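Local atomic coordinates of caspase Nc subunit 1 (Drosophila melanogaster, PDB entry 2FP3), a protein that acts as an initiator caspase, a cysteine protease of the cascade that activates the executioner caspases of apoptosis, including steroid-triggered cell death at metamorphosis. Residues R61-Y72 against T127-H137. The protein carries 2 engineered substitutions. Residues are numbered along the deposited sequence; the frame is centred on the assembly and turned at random.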
loop_
_atom_site.group_PDB
_atom_site.type_symbol
_atom_site.label_atom_id
_atom_site.label_comp_id
_atom_site.label_asym_id
_atom_site.label_seq_id
_atom_site.Cartn_x
_atom_site.Cartn_y
_atom_site.Cartn_z
ATOM N N ARG A 61 6.284 5.320 -13.790
ATOM C CA ARG A 61 4.940 4.808 -13.556
ATOM C C ARG A 61 4.525 4.905 -12.094
ATOM O O ARG A 61 3.388 5.269 -11.797
ATOM C CB ARG A 61 4.828 3.360 -14.050
ATOM C CG ARG A 61 3.422 2.798 -14.022
ATOM C CD ARG A 61 2.405 3.783 -14.608
ATOM N NE ARG A 61 2.666 4.097 -16.012
ATOM C CZ ARG A 61 2.459 3.260 -17.026
ATOM N NH1 ARG A 61 1.976 2.045 -16.800
ATOM N NH2 ARG A 61 2.747 3.631 -18.264
ATOM N N GLY A 62 5.443 4.590 -11.184
ATOM C CA GLY A 62 5.118 4.682 -9.773
ATOM C C GLY A 62 6.268 4.446 -8.813
ATOM O O GLY A 62 7.323 3.908 -9.183
ATOM N N VAL A 63 6.072 4.872 -7.568
ATOM C CA VAL A 63 7.067 4.680 -6.524
ATOM C C VAL A 63 6.388 3.937 -5.375
ATOM O O VAL A 63 5.304 4.320 -4.922
ATOM C CB VAL A 63 7.608 6.023 -5.970
ATOM C CG1 VAL A 63 8.386 5.768 -4.683
ATOM C CG2 VAL A 63 8.523 6.716 -7.000
ATOM N N LEU A 64 7.026 2.869 -4.916
ATOM C CA LEU A 64 6.504 2.091 -3.806
ATOM C C LEU A 64 7.442 2.188 -2.616
ATOM O O LEU A 64 8.639 1.916 -2.727
ATOM C CB LEU A 64 6.359 0.609 -4.180
ATOM C CG LEU A 64 6.236 -0.318 -2.958
ATOM C CD1 LEU A 64 4.941 -0.011 -2.235
ATOM C CD2 LEU A 64 6.272 -1.791 -3.377
ATOM N N LEU A 65 6.899 2.593 -1.478
ATOM C CA LEU A 65 7.686 2.657 -0.254
ATOM C C LEU A 65 7.175 1.467 0.538
ATOM O O LEU A 65 6.029 1.472 0.993
ATOM C CB LEU A 65 7.416 3.946 0.526
ATOM C CG LEU A 65 7.984 3.916 1.956
ATOM C CD1 LEU A 65 9.502 3.762 1.898
ATOM C CD2 LEU A 65 7.602 5.187 2.702
ATOM N N MET A 66 8.003 0.437 0.677
ATOM C CA MET A 66 7.590 -0.749 1.412
ATOM C C MET A 66 8.363 -0.889 2.709
ATOM O O MET A 66 9.583 -1.003 2.698
ATOM C CB MET A 66 7.801 -2.004 0.579
ATOM C CG MET A 66 6.893 -3.138 1.000
ATOM S SD MET A 66 7.647 -4.750 0.875
ATOM C CE MET A 66 7.832 -4.916 -0.867
ATOM N N VAL A 67 7.651 -0.877 3.829
ATOM C CA VAL A 67 8.287 -1.014 5.131
ATOM C C VAL A 67 7.692 -2.218 5.875
ATOM O O VAL A 67 6.552 -2.179 6.331
ATOM C CB VAL A 67 8.096 0.268 5.959
ATOM C CG1 VAL A 67 8.621 0.065 7.370
ATOM C CG2 VAL A 67 8.804 1.431 5.278
ATOM N N ASN A 68 8.470 -3.290 5.974
ATOM C CA ASN A 68 8.030 -4.509 6.644
ATOM C C ASN A 68 8.791 -4.693 7.965
ATOM O O ASN A 68 9.922 -5.184 7.975
ATOM C CB ASN A 68 8.280 -5.718 5.733
ATOM C CG ASN A 68 7.384 -6.901 6.062
ATOM O OD1 ASN A 68 6.730 -6.932 7.105
ATOM N ND2 ASN A 68 7.357 -7.887 5.171
ATOM N N ILE A 69 8.171 -4.284 9.069
ATOM C CA ILE A 69 8.777 -4.406 10.398
ATOM C C ILE A 69 8.449 -5.793 10.950
ATOM O O ILE A 69 7.279 -6.170 11.038
ATOM C CB ILE A 69 8.205 -3.344 11.361
ATOM C CG1 ILE A 69 8.395 -1.948 10.765
ATOM C CG2 ILE A 69 8.881 -3.444 12.717
ATOM C CD1 ILE A 69 7.808 -0.840 11.608
ATOM N N MET A 70 9.465 -6.557 11.335
ATOM C CA MET A 70 9.192 -7.895 11.837
ATOM C C MET A 70 9.905 -8.304 13.115
ATOM O O MET A 70 9.888 -9.474 13.484
ATOM C CB MET A 70 9.469 -8.916 10.738
ATOM C CG MET A 70 10.832 -8.784 10.101
ATOM S SD MET A 70 10.946 -9.826 8.645
ATOM C CE MET A 70 11.195 -11.431 9.415
ATOM N N ASP A 71 10.519 -7.346 13.797
ATOM C CA ASP A 71 11.215 -7.640 15.044
ATOM C C ASP A 71 10.842 -6.627 16.111
ATOM O O ASP A 71 10.861 -5.417 15.875
ATOM C CB ASP A 71 12.731 -7.647 14.829
ATOM C CG ASP A 71 13.220 -8.923 14.159
ATOM O OD1 ASP A 71 14.409 -8.974 13.782
ATOM O OD2 ASP A 71 12.428 -9.878 14.014
ATOM N N TYR A 72 10.505 -7.131 17.292
ATOM C CA TYR A 72 10.097 -6.282 18.400
ATOM C C TYR A 72 10.840 -6.645 19.692
ATOM O O TYR A 72 11.644 -7.580 19.699
ATOM C CB TYR A 72 8.580 -6.410 18.571
ATOM C CG TYR A 72 7.828 -6.058 17.308
ATOM C CD1 TYR A 72 7.610 -7.011 16.310
ATOM C CD2 TYR A 72 7.400 -4.749 17.074
ATOM C CE1 TYR A 72 6.988 -6.664 15.108
ATOM C CE2 TYR A 72 6.778 -4.393 15.879
ATOM C CZ TYR A 72 6.577 -5.352 14.902
ATOM O OH TYR A 72 5.975 -4.993 13.718
ATOM N N THR A 127 7.188 10.990 -10.463
ATOM C CA THR A 127 6.441 9.760 -10.574
ATOM C C THR A 127 4.975 10.055 -10.817
ATOM O O THR A 127 4.473 11.128 -10.459
ATOM C CB THR A 127 6.581 8.879 -9.308
ATOM O OG1 THR A 127 6.076 7.574 -9.601
ATOM C CG2 THR A 127 5.801 9.471 -8.124
ATOM N N GLU A 128 4.288 9.091 -11.420
ATOM C CA GLU A 128 2.876 9.247 -11.713
ATOM C C GLU A 128 1.998 8.743 -10.584
ATOM O O GLU A 128 0.833 9.123 -10.504
ATOM C CB GLU A 128 2.505 8.482 -12.995
ATOM C CG GLU A 128 3.088 9.062 -14.284
ATOM C CD GLU A 128 2.840 8.177 -15.489
ATOM O OE1 GLU A 128 3.387 7.060 -15.542
ATOM O OE2 GLU A 128 2.091 8.602 -16.386
ATOM N N CYS A 129 2.548 7.906 -9.708
ATOM C CA CYS A 129 1.754 7.310 -8.634
ATOM C C CYS A 129 2.574 6.913 -7.399
ATOM O O CYS A 129 3.712 6.446 -7.515
ATOM C CB CYS A 129 1.035 6.072 -9.202
ATOM S SG CYS A 129 0.084 5.082 -8.030
ATOM N N PHE A 130 1.995 7.092 -6.215
ATOM C CA PHE A 130 2.699 6.731 -4.991
ATOM C C PHE A 130 1.941 5.706 -4.154
ATOM O O PHE A 130 0.773 5.898 -3.821
ATOM C CB PHE A 130 2.953 7.963 -4.128
ATOM C CG PHE A 130 3.688 7.660 -2.857
ATOM C CD1 PHE A 130 5.079 7.588 -2.845
ATOM C CD2 PHE A 130 2.990 7.371 -1.687
ATOM C CE1 PHE A 130 5.766 7.227 -1.687
ATOM C CE2 PHE A 130 3.669 7.006 -0.517
ATOM C CZ PHE A 130 5.056 6.933 -0.518
ATOM N N VAL A 131 2.613 4.615 -3.810
ATOM C CA VAL A 131 2.009 3.580 -2.982
ATOM C C VAL A 131 2.945 3.256 -1.834
ATOM O O VAL A 131 4.128 2.977 -2.040
ATOM C CB VAL A 131 1.754 2.272 -3.767
ATOM C CG1 VAL A 131 1.231 1.198 -2.823
ATOM C CG2 VAL A 131 0.739 2.515 -4.879
ATOM N N MET A 132 2.432 3.327 -0.613
ATOM C CA MET A 132 3.249 2.974 0.540
ATOM C C MET A 132 2.569 1.793 1.213
ATOM O O MET A 132 1.342 1.771 1.349
ATOM C CB MET A 132 3.359 4.133 1.544
ATOM C CG MET A 132 4.101 3.738 2.843
ATOM S SD MET A 132 4.045 4.946 4.218
ATOM C CE MET A 132 2.347 4.809 4.741
ATOM N N VAL A 133 3.354 0.792 1.594
ATOM C CA VAL A 133 2.798 -0.350 2.294
ATOM C C VAL A 133 3.596 -0.521 3.573
ATOM O O VAL A 133 4.786 -0.840 3.539
ATOM C CB VAL A 133 2.871 -1.655 1.475
ATOM C CG1 VAL A 133 2.230 -2.783 2.264
ATOM C CG2 VAL A 133 2.142 -1.487 0.148
ATOM N N LEU A 134 2.937 -0.269 4.699
ATOM C CA LEU A 134 3.569 -0.398 6.002
ATOM C C LEU A 134 3.000 -1.632 6.670
ATOM O O LEU A 134 1.796 -1.721 6.913
ATOM C CB LEU A 134 3.294 0.836 6.864
ATOM C CG LEU A 134 3.771 0.784 8.322
ATOM C CD1 LEU A 134 5.284 0.590 8.368
ATOM C CD2 LEU A 134 3.380 2.065 9.037
ATOM N N MET A 135 3.867 -2.594 6.954
ATOM C CA MET A 135 3.437 -3.825 7.597
ATOM C C MET A 135 4.065 -3.952 8.972
ATOM O O MET A 135 5.270 -4.149 9.098
ATOM C CB MET A 135 3.808 -5.020 6.721
ATOM C CG MET A 135 3.093 -4.985 5.395
ATOM S SD MET A 135 3.757 -6.107 4.190
ATOM C CE MET A 135 5.329 -5.284 3.805
ATOM N N THR A 136 3.231 -3.822 9.999
ATOM C CA THR A 136 3.672 -3.915 11.385
ATOM C C THR A 136 2.475 -4.262 12.275
ATOM O O THR A 136 1.438 -4.702 11.785
ATOM C CB THR A 136 4.263 -2.578 11.850
ATOM O OG1 THR A 136 4.704 -2.685 13.210
ATOM C CG2 THR A 136 3.214 -1.491 11.749
ATOM N N HIS A 137 2.626 -4.072 13.581
ATOM C CA HIS A 137 1.548 -4.341 14.524
ATOM C C HIS A 137 0.829 -3.027 14.826
ATOM O O HIS A 137 1.456 -1.967 14.886
ATOM C CB HIS A 137 2.105 -4.931 15.822
ATOM C CG HIS A 137 2.689 -6.302 15.665
ATOM N ND1 HIS A 137 2.010 -7.335 15.056
ATOM C CD2 HIS A 137 3.870 -6.821 16.077
ATOM C CE1 HIS A 137 2.746 -8.432 15.102
ATOM N NE2 HIS A 137 3.879 -8.147 15.717
#
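Val63 and Val131 lie in neighbouring parallel strands, 62-68 and 130-135, joined by seven backbone hydrogen bonds that run from Val63 N to Cys129 O as far as Ile69 N to Met135 O. The middle is tightly packed. On one face, Leu64 CD1 sits 3.9 Å from Val131 CG1 and also touches Val133 CG2. Farther along this face, Met135 folds its methyl over the amide of Asn68, with CE 3.5 Å from Asn68 CG. The amide itself is held by Arg79, Ala82 and Ser86. On the other face, Leu65 and Met132 lie side by side, with CD2 of Leu65 3.8 Å from CG of Met132. With CG1 set anti to its backbone N (chi1 174°), Val67 lies alongside Leu134, and its CG1 meets Leu134 CD1 at 3.5 Å.

These are central strands of the caspase fold, a mostly parallel sheet with helices on both faces. Strand 98-103 flanks 62-68 on its far edge, and 177-181 flanks 130-135.

Past Ile69 the two chain segments separate and the contact thins toward the partly exposed His137, an active-site residue by similarity. Tyr72, poorly ordered, reaches back here. Its OH donates to Thr136 OG1 at 2.7 Å, in the plane of the ring. His137 CD2 lies over one face, 3.3 Å from Tyr72 CE1, with the ring planes 39° apart. His137 NE2 is hydrogen-bonded to the carbonyl O of Arg77.

At the other end, Arg61 NE forms a salt bridge with Glu128 OE1 at 3.1 Å. Arg61 NH2 is hydrogen-bonded to Phe313 O, and Glu128 OE2 pairs with Lys54.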